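Local structure of putative hemolysin (Streptococcus mutans UA159, 2RK5) at residues 25-30 against 62-67; 39-44 against 66-71. The protein is a putative membrane hemolysin of the UPF0053 family, possibly a flavin adenine dinucleotide binder, represented here by its transporter-associated domain. One frame throughout, in Å; residues are numbered along the deposited sequence. Where two conformers were deposited one is given.

Contact 1. Residues 25-30 against 62-67; sequences FETDLE and NGKHLE
A single backbone oxygen just past the end of a helix carries most of the polar part of this contact. Glu26, the first residue beyond helix 18-25, has a positive phi (61°), and its carbonyl O accepts two hydrogen bonds from the turn 62-63 and the start of the strand that follows. Lys64 NZ comes in along a lone pair, in the carbonyl plane, with NZ 2.6 Å from Glu26 O. Asn62 ND2 approaches the same Glu26 O from above that plane at 3.2 Å, its N-H fairly straight at 156°. The lysine chain bends at chi2 (101°) and then runs extended, so that NZ also donates to Asn62 O, again on a lone pair, at 2.9 Å. The ammonium thereby ties the turn to the helix end.

Charge plays a looser part. Glu26 OE1 stays 4.5 Å from Lys64 NZ, too far for a salt bridge, and may add a mild attraction. Asp28 crosses Asn62 obliquely, while its OD1 is hydrogen-bonded to Ser61 OG.

The apolar layer lies deeper. Leu66 CD1 meets two tips end on, Thr27 CG2 at 4.0 Å and Leu29 CD1 at 4.1 Å. Thr27 turns its methyl to the strand while its OG1 is hydrogen-bonded to Asn22 OD1, which also accepts from Leu29 N.

The contact thus lays the loop after helix 18-25 over the hairpin of strands 56-61 and 64-74, with Phe21 of the helix touching Thr27, Leu29 and Leu66, and Val85 of strand 77-85 beside Leu66.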
ATOM      1  N   PHE A  25      21.897  -5.825   4.321  1.00 11.40           N
ATOM      2  CA  PHE A  25      22.442  -5.330   3.056  1.00 11.32           C
ATOM      3  C   PHE A  25      23.514  -4.275   3.195  1.00 11.39           C
ATOM      4  O   PHE A  25      24.095  -3.866   2.195  1.00 11.21           O
ATOM      5  CB  PHE A  25      21.299  -4.832   2.136  1.00 11.64           C
ATOM      6  CG  PHE A  25      20.420  -5.934   1.629  1.00 11.81           C
ATOM      7  CD1 PHE A  25      20.857  -6.746   0.594  1.00 11.48           C
ATOM      8  CD2 PHE A  25      19.187  -6.189   2.190  1.00 12.63           C
ATOM      9  CE1 PHE A  25      20.061  -7.764   0.125  1.00 12.05           C
ATOM     10  CE2 PHE A  25      18.420  -7.229   1.739  1.00 12.25           C
ATOM     11  CZ  PHE A  25      18.854  -8.007   0.709  1.00 12.22           C
ATOM     12  N   GLU A  26      23.815  -3.880   4.431  1.00 11.29           N
ATOM     13  CA  GLU A  26      24.866  -2.874   4.706  1.00 12.14           C
ATOM     14  C   GLU A  26      24.524  -1.545   4.052  1.00 11.82           C
ATOM     15  O   GLU A  26      25.370  -0.862   3.449  1.00 11.58           O
ATOM     16  CB  GLU A  26      26.277  -3.379   4.325  1.00 11.88           C
ATOM     17  CG  GLU A  26      26.572  -4.723   4.988  1.00 13.65           C
ATOM     18  CD  GLU A  26      28.034  -5.193   4.905  1.00 15.96           C
ATOM     19  OE1 GLU A  26      28.870  -4.562   4.236  1.00 20.10           O
ATOM     20  OE2 GLU A  26      28.339  -6.226   5.549  1.00 24.81           O
ATOM     21  N   THR A  27      23.253  -1.165   4.188  1.00 10.15           N
ATOM     22  CA  THR A  27      22.761   0.067   3.610  1.00 11.10           C
ATOM     23  C   THR A  27      22.198   0.970   4.724  1.00 10.30           C
ATOM     24  O   THR A  27      22.264   0.623   5.926  1.00 11.54           O
ATOM     25  CB  THR A  27      21.665  -0.250   2.555  1.00 10.19           C
ATOM     26  OG1 THR A  27      20.692  -1.124   3.132  1.00 12.03           O
ATOM     27  CG2 THR A  27      22.282  -0.954   1.355  1.00 11.83           C
ATOM     28  N   ASP A  28      21.697   2.133   4.307  1.00 11.63           N
ATOM     29  CA  ASP A  28      21.174   3.161   5.210  1.00 12.55           C
ATOM     30  C   ASP A  28      19.891   3.791   4.654  1.00 12.34           C
ATOM     31  O   ASP A  28      19.704   5.013   4.706  1.00 13.64           O
ATOM     32  CB  ASP A  28      22.256   4.248   5.484  1.00 12.95           C
ATOM     33  CG  ASP A  28      22.570   5.124   4.238  1.00 19.65           C
ATOM     34  OD1 ASP A  28      22.071   4.846   3.114  1.00 25.07           O
ATOM     35  OD2 ASP A  28      23.321   6.125   4.399  1.00 28.43           O
ATOM     36  N   LEU A  29      18.990   2.947   4.171  1.00 11.45           N
ATOM     37  CA  LEU A  29      17.729   3.429   3.602  1.00 12.65           C
ATOM     38  C   LEU A  29      16.886   4.030   4.705  1.00 13.71           C
ATOM     39  O   LEU A  29      16.860   3.503   5.808  1.00 13.94           O
ATOM     40  CB  LEU A  29      16.945   2.282   2.997  1.00 11.73           C
ATOM     41  CG  LEU A  29      17.655   1.539   1.866  1.00 12.83           C
ATOM     42  CD1 LEU A  29      16.717   0.527   1.223  1.00 12.52           C
ATOM     43  CD2 LEU A  29      18.247   2.556   0.862  1.00 16.10           C
ATOM     44  N   GLU A  30      16.217   5.134   4.403  1.00 14.39           N
ATOM     45  CA  GLU A  30      15.274   5.716   5.353  1.00 15.98           C
ATOM     46  C   GLU A  30      14.260   6.540   4.617  1.00 15.00           C
ATOM     47  O   GLU A  30      14.535   7.067   3.545  1.00 15.56           O
ATOM     48  CB  GLU A  30      16.000   6.573   6.379  1.00 17.28           C
ATOM     49  CG  GLU A  30      16.744   7.739   5.785  1.00 20.75           C
ATOM     50  CD  GLU A  30      17.541   8.521   6.833  1.00 22.34           C
ATOM     51  OE1 GLU A  30      17.002   8.790   7.942  1.00 31.28           O
ATOM     52  OE2 GLU A  30      18.715   8.866   6.549  1.00 30.92           O
ATOM     53  N   ASN A  62      25.370   3.557   0.574  1.00 13.29           N
ATOM     54  CA  ASN A  62      26.637   2.993   1.082  1.00 13.25           C
ATOM     55  C   ASN A  62      27.396   2.307  -0.033  1.00 12.84           C
ATOM     56  O   ASN A  62      28.015   1.260   0.154  1.00 12.25           O
ATOM     57  CB  ASN A  62      26.389   2.069   2.281  1.00 13.23           C
ATOM     58  CG  ASN A  62      25.974   2.839   3.529  1.00 12.79           C
ATOM     59  OD1 ASN A  62      26.039   4.076   3.556  1.00 14.75           O
ATOM     60  ND2 ASN A  62      25.543   2.123   4.563  1.00 14.86           N
ATOM     61  N   GLY A  63      27.339   2.940  -1.199  1.00 13.90           N
ATOM     62  CA  GLY A  63      28.051   2.478  -2.368  1.00 13.89           C
ATOM     63  C   GLY A  63      27.451   1.279  -3.071  1.00 14.91           C
ATOM     64  O   GLY A  63      28.009   0.806  -4.060  1.00 16.21           O
ATOM     65  N   LYS A  64      26.327   0.789  -2.565  1.00 14.57           N
ATOM     66  CA  LYS A  64      25.577  -0.274  -3.235  1.00 14.80           C
ATOM     67  C   LYS A  64      24.433   0.346  -4.050  1.00 14.12           C
ATOM     68  O   LYS A  64      23.758   1.292  -3.584  1.00 15.61           O
ATOM     69  CB  LYS A  64      24.965  -1.250  -2.231  1.00 16.62           C
ATOM     70  CG  LYS A  64      25.955  -2.065  -1.380  1.00 20.14           C
ATOM     71  CD  LYS A  64      26.015  -1.395   0.012  1.00 21.44           C
ATOM     72  CE  LYS A  64      27.091  -1.906   0.872  1.00 22.76           C
ATOM     73  NZ  LYS A  64      27.497  -0.962   1.916  1.00 19.16           N
ATOM     74  N   HIS A  65      24.238  -0.146  -5.274  0.50 13.93           N
ATOM     75  CA  HIS A  65      23.043   0.177  -6.043  0.50 13.25           C
ATOM     76  C   HIS A  65      22.071  -0.964  -5.818  0.50 12.50           C
ATOM     77  O   HIS A  65      22.445  -2.111  -5.938  0.50 12.01           O
ATOM     78  CB  HIS A  65      23.339   0.313  -7.537  0.50 14.09           C
ATOM     79  CG  HIS A  65      22.109   0.417  -8.388  0.50 14.69           C
ATOM     80  ND1 HIS A  65      21.602   1.618  -8.837  0.50 17.22           N
ATOM     81  CD2 HIS A  65      21.290  -0.541  -8.881  0.50 16.69           C
ATOM     82  CE1 HIS A  65      20.523   1.391  -9.565  0.50 17.42           C
ATOM     83  NE2 HIS A  65      20.305   0.088  -9.598  0.50 17.26           N
ATOM     84  N   LEU A  66      20.841  -0.632  -5.441  1.00 11.20           N
ATOM     85  CA  LEU A  66      19.792  -1.622  -5.207  1.00 11.46           C
ATOM     86  C   LEU A  66      18.677  -1.368  -6.209  1.00 10.77           C
ATOM     87  O   LEU A  66      18.261  -0.225  -6.415  1.00 10.77           O
ATOM     88  CB  LEU A  66      19.209  -1.459  -3.817  1.00 11.78           C
ATOM     89  CG  LEU A  66      20.119  -1.582  -2.597  1.00 15.41           C
ATOM     90  CD1 LEU A  66      19.318  -1.425  -1.292  1.00 18.05           C
ATOM     91  CD2 LEU A  66      20.806  -2.868  -2.619  1.00 17.86           C
ATOM     92  N   GLU A  67      18.163  -2.451  -6.778  1.00  9.75           N
ATOM     93  CA  GLU A  67      16.945  -2.393  -7.593  1.00  9.37           C
ATOM     94  C   GLU A  67      15.888  -3.217  -6.859  1.00  8.50           C
ATOM     95  O   GLU A  67      16.109  -4.390  -6.568  1.00  9.59           O
ATOM     96  CB  GLU A  67      17.167  -2.916  -9.015  1.00  9.87           C
ATOM     97  CG  GLU A  67      15.917  -2.838  -9.867  1.00 10.47           C
ATOM     98  CD  GLU A  67      16.096  -3.343 -11.286  1.00 10.51           C
ATOM     99  OE1 GLU A  67      17.112  -3.980 -11.566  1.00 13.82           O
ATOM    100  OE2 GLU A  67      15.180  -3.133 -12.105  1.00 16.93           O
TER

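Contact 2. Residues 39-44 against 66-71; sequences GFYLTG and LELIND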
ATOM      1  N   GLY A  39       7.116  -0.573   2.890  1.00  7.37           N
ATOM      2  CA  GLY A  39       6.727   0.816   3.053  1.00  8.32           C
ATOM      3  C   GLY A  39       7.666   1.721   2.281  1.00  7.58           C
ATOM      4  O   GLY A  39       7.232   2.694   1.642  1.00  8.80           O
ATOM      5  N   PHE A  40       8.967   1.453   2.381  1.00  7.52           N
ATOM      6  CA  PHE A  40       9.970   2.254   1.661  1.00  8.22           C
ATOM      7  C   PHE A  40       9.749   2.167   0.139  1.00  7.62           C
ATOM      8  O   PHE A  40       9.775   3.180  -0.597  1.00  7.91           O
ATOM      9  CB  PHE A  40      11.362   1.770   2.044  1.00  8.94           C
ATOM     10  CG  PHE A  40      12.468   2.477   1.336  1.00  9.40           C
ATOM     11  CD1 PHE A  40      13.013   3.619   1.848  1.00  8.59           C
ATOM     12  CD2 PHE A  40      12.970   1.977   0.163  1.00  9.77           C
ATOM     13  CE1 PHE A  40      14.009   4.287   1.188  1.00 10.05           C
ATOM     14  CE2 PHE A  40      13.986   2.627  -0.522  1.00  9.62           C
ATOM     15  CZ  PHE A  40      14.501   3.790  -0.009  1.00  9.85           C
ATOM     16  N   TYR A  41       9.547   0.937  -0.343  1.00  7.74           N
ATOM     17  CA  TYR A  41       9.344   0.710  -1.778  1.00  7.89           C
ATOM     18  C   TYR A  41       8.067   1.393  -2.247  1.00  8.58           C
ATOM     19  O   TYR A  41       8.058   2.115  -3.266  1.00  8.68           O
ATOM     20  CB  TYR A  41       9.271  -0.779  -2.029  1.00  7.76           C
ATOM     21  CG  TYR A  41       8.726  -1.160  -3.360  1.00  7.04           C
ATOM     22  CD1 TYR A  41       9.551  -1.277  -4.481  1.00  7.19           C
ATOM     23  CD2 TYR A  41       7.395  -1.519  -3.495  1.00  8.44           C
ATOM     24  CE1 TYR A  41       9.045  -1.686  -5.722  1.00  7.60           C
ATOM     25  CE2 TYR A  41       6.878  -1.893  -4.737  1.00  7.45           C
ATOM     26  CZ  TYR A  41       7.702  -2.011  -5.835  1.00  6.70           C
ATOM     27  OH  TYR A  41       7.157  -2.433  -7.030  1.00  8.90           O
ATOM     28  N   LEU A  42       6.983   1.207  -1.513  1.00  8.34           N
ATOM     29  CA  LEU A  42       5.683   1.763  -1.969  1.00  9.57           C
ATOM     30  C   LEU A  42       5.674   3.297  -1.969  1.00 10.10           C
ATOM     31  O   LEU A  42       5.112   3.955  -2.883  1.00 10.99           O
ATOM     32  CB  LEU A  42       4.504   1.259  -1.120  1.00  9.71           C
ATOM     33  CG  LEU A  42       4.177  -0.227  -1.336  1.00 13.41           C
ATOM     34  CD1 LEU A  42       3.146  -0.685  -0.286  1.00 14.57           C
ATOM     35  CD2 LEU A  42       3.658  -0.500  -2.755  1.00 15.35           C
ATOM     36  N   THR A  43       6.287   3.882  -0.941  1.00 11.09           N
ATOM     37  CA  THR A  43       6.383   5.352  -0.874  1.00 12.33           C
ATOM     38  C   THR A  43       7.301   5.873  -1.985  1.00 11.78           C
ATOM     39  O   THR A  43       7.074   6.977  -2.519  1.00 12.97           O
ATOM     40  CB  THR A  43       6.838   5.821   0.503  1.00 14.48           C
ATOM     41  OG1 THR A  43       8.106   5.289   0.760  1.00 20.31           O
ATOM     42  CG2 THR A  43       5.943   5.320   1.544  1.00 14.11           C
ATOM     43  N   GLY A  44       8.313   5.088  -2.358  1.00 11.75           N
ATOM     44  CA  GLY A  44       9.212   5.440  -3.468  1.00 13.42           C
ATOM     45  C   GLY A  44       8.602   5.363  -4.852  1.00 14.20           C
ATOM     46  O   GLY A  44       8.848   6.227  -5.691  1.00 15.62           O
ATOM     47  N   LEU A  66      20.841  -0.632  -5.441  1.00 11.20           N
ATOM     48  CA  LEU A  66      19.792  -1.622  -5.207  1.00 11.46           C
ATOM     49  C   LEU A  66      18.677  -1.368  -6.209  1.00 10.77           C
ATOM     50  O   LEU A  66      18.261  -0.225  -6.415  1.00 10.77           O
ATOM     51  CB  LEU A  66      19.209  -1.459  -3.817  1.00 11.78           C
ATOM     52  CG  LEU A  66      20.119  -1.582  -2.597  1.00 15.41           C
ATOM     53  CD1 LEU A  66      19.318  -1.425  -1.292  1.00 18.05           C
ATOM     54  CD2 LEU A  66      20.806  -2.868  -2.619  1.00 17.86           C
ATOM     55  N   GLU A  67      18.163  -2.451  -6.778  1.00  9.75           N
ATOM     56  CA  GLU A  67      16.945  -2.393  -7.593  1.00  9.37           C
ATOM     57  C   GLU A  67      15.888  -3.217  -6.859  1.00  8.50           C
ATOM     58  O   GLU A  67      16.109  -4.390  -6.568  1.00  9.59           O
ATOM     59  CB  GLU A  67      17.167  -2.916  -9.015  1.00  9.87           C
ATOM     60  CG  GLU A  67      15.917  -2.838  -9.867  1.00 10.47           C
ATOM     61  CD  GLU A  67      16.096  -3.343 -11.286  1.00 10.51           C
ATOM     62  OE1 GLU A  67      17.112  -3.980 -11.566  1.00 13.82           O
ATOM     63  OE2 GLU A  67      15.180  -3.133 -12.105  1.00 16.93           O
ATOM     64  N   LEU A  68      14.761  -2.588  -6.536  1.00  8.83           N
ATOM     65  CA  LEU A  68      13.669  -3.233  -5.801  1.00  9.83           C
ATOM     66  C   LEU A  68      12.506  -3.433  -6.772  1.00  9.34           C
ATOM     67  O   LEU A  68      12.106  -2.491  -7.440  1.00  9.32           O
ATOM     68  CB  LEU A  68      13.208  -2.366  -4.647  1.00  9.21           C
ATOM     69  CG  LEU A  68      14.087  -2.163  -3.423  1.00 11.94           C
ATOM     70  CD1 LEU A  68      15.401  -1.601  -3.810  1.00 17.13           C
ATOM     71  CD2 LEU A  68      13.375  -1.218  -2.469  1.00 12.23           C
ATOM     72  N   ILE A  69      11.973  -4.651  -6.814  1.00  8.90           N
ATOM     73  CA  ILE A  69      10.881  -5.008  -7.715  1.00  9.74           C
ATOM     74  C   ILE A  69       9.850  -5.828  -6.966  1.00  8.95           C
ATOM     75  O   ILE A  69      10.200  -6.730  -6.224  1.00  9.17           O
ATOM     76  CB  ILE A  69      11.364  -5.843  -8.921  1.00  9.86           C
ATOM     77  CG1 ILE A  69      12.645  -5.287  -9.540  1.00 12.26           C
ATOM     78  CG2 ILE A  69      10.266  -5.887  -9.988  1.00 11.11           C
ATOM     79  CD1 ILE A  69      13.202  -6.183 -10.675  1.00 12.22           C
ATOM     80  N   ASN A  70       8.569  -5.552  -7.183  1.00  8.48           N
ATOM     81  CA  ASN A  70       7.559  -6.377  -6.521  1.00  8.96           C
ATOM     82  C   ASN A  70       7.669  -7.811  -6.998  1.00  8.42           C
ATOM     83  O   ASN A  70       7.805  -8.070  -8.208  1.00  9.12           O
ATOM     84  CB  ASN A  70       6.154  -5.853  -6.745  1.00  9.34           C
ATOM     85  CG  ASN A  70       5.827  -5.666  -8.197  1.00  8.90           C
ATOM     86  OD1 ASN A  70       6.467  -4.856  -8.842  1.00  9.53           O
ATOM     87  ND2 ASN A  70       4.788  -6.358  -8.702  1.00  9.13           N
ATOM     88  N   ASP A  71       7.606  -8.736  -6.040  1.00  9.27           N
ATOM     89  CA  ASP A  71       7.522 -10.157  -6.340  1.00  9.96           C
ATOM     90  C   ASP A  71       6.158 -10.757  -5.998  1.00  9.91           C
ATOM     91  O   ASP A  71       5.729 -11.713  -6.635  1.00 12.21           O
ATOM     92  CB  ASP A  71       8.636 -10.902  -5.604  1.00 10.20           C
ATOM     93  CG  ASP A  71       8.584 -12.408  -5.807  1.00 14.05           C
ATOM     94  OD1 ASP A  71       8.958 -12.881  -6.893  1.00 18.77           O
ATOM     95  OD2 ASP A  71       8.176 -13.122  -4.849  1.00 20.71           O
TER
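Both aromatic side chains of the helix, Phe40 and Tyr41, hold CG anti to the backbone N (chi1 165° in Tyr41), but only Tyr41 has its CB directed at the strand; Phe40 starts off to one side and brings its ring edge nearer. Across from them Leu68 sets CG beside its own backbone N, and Asn70 takes the crowded position between N and the carbonyl carbon (chi1 54°), which places its amide oxygen by the tyrosine hydroxyl.

Tyr41 and Leu68 run alongside one another, pointing opposite ways. The ring atom CD1 of Tyr41 lies 3.8 Å from Leu68 CB, and farther along the same edge Tyr41 CE1 comes to 3.6 Å from Leu68 O, which sits near the plane of the ring. The leucine's other end serves the neighbouring aromatic: Leu68 CD2 touches the edge of the Phe40 ring at CD2, 4.2 Å away, the two side chains crossing at about a right angle.

At the far end of the tyrosine, OH stands 3.1 Å from Asn70 OD1, with ring and amide planes turned obliquely to each other. The two oxygens converge on one residue of the loop: Tyr41 OH is hydrogen-bonded to Glu55 O, and Asn70 OD1 to Glu55 N. Buried polar groups are thus satisfied by the backbone leading into strand 56-61.

Helix 37-45 lies almost square across strand 64-74 here, the short axes 9.8 Å apart at 88°, an alpha helix packed on an antiparallel sheet. Phe40 touches Phe57 of strand 56-61, Tyr41 touches Val78 and Leu81 of strand 77-85, and Leu42 reaches Ile48 of the second subunit.

Contact 1 and contact 2 use successive parts of strand 64-74, their centres about 12 Å apart. The ranges overlap at Leu66 and Glu67, though of these only Leu66 makes contact, and that in contact 1. They show how one long strand can serve two elements in turn: its start takes the loop after helix 18-25, and its next residues take helix 37-45. Leu29 CD1 lies 3.9 Å from Phe40 CE2, so the apolar layer runs on from one to the other; Glu30 O separately packs against the Phe40 ring. Contact 1 is the more peripheral, contact 2 the more central (about 10 and 4 Å from the centre of the chain, centre to centre).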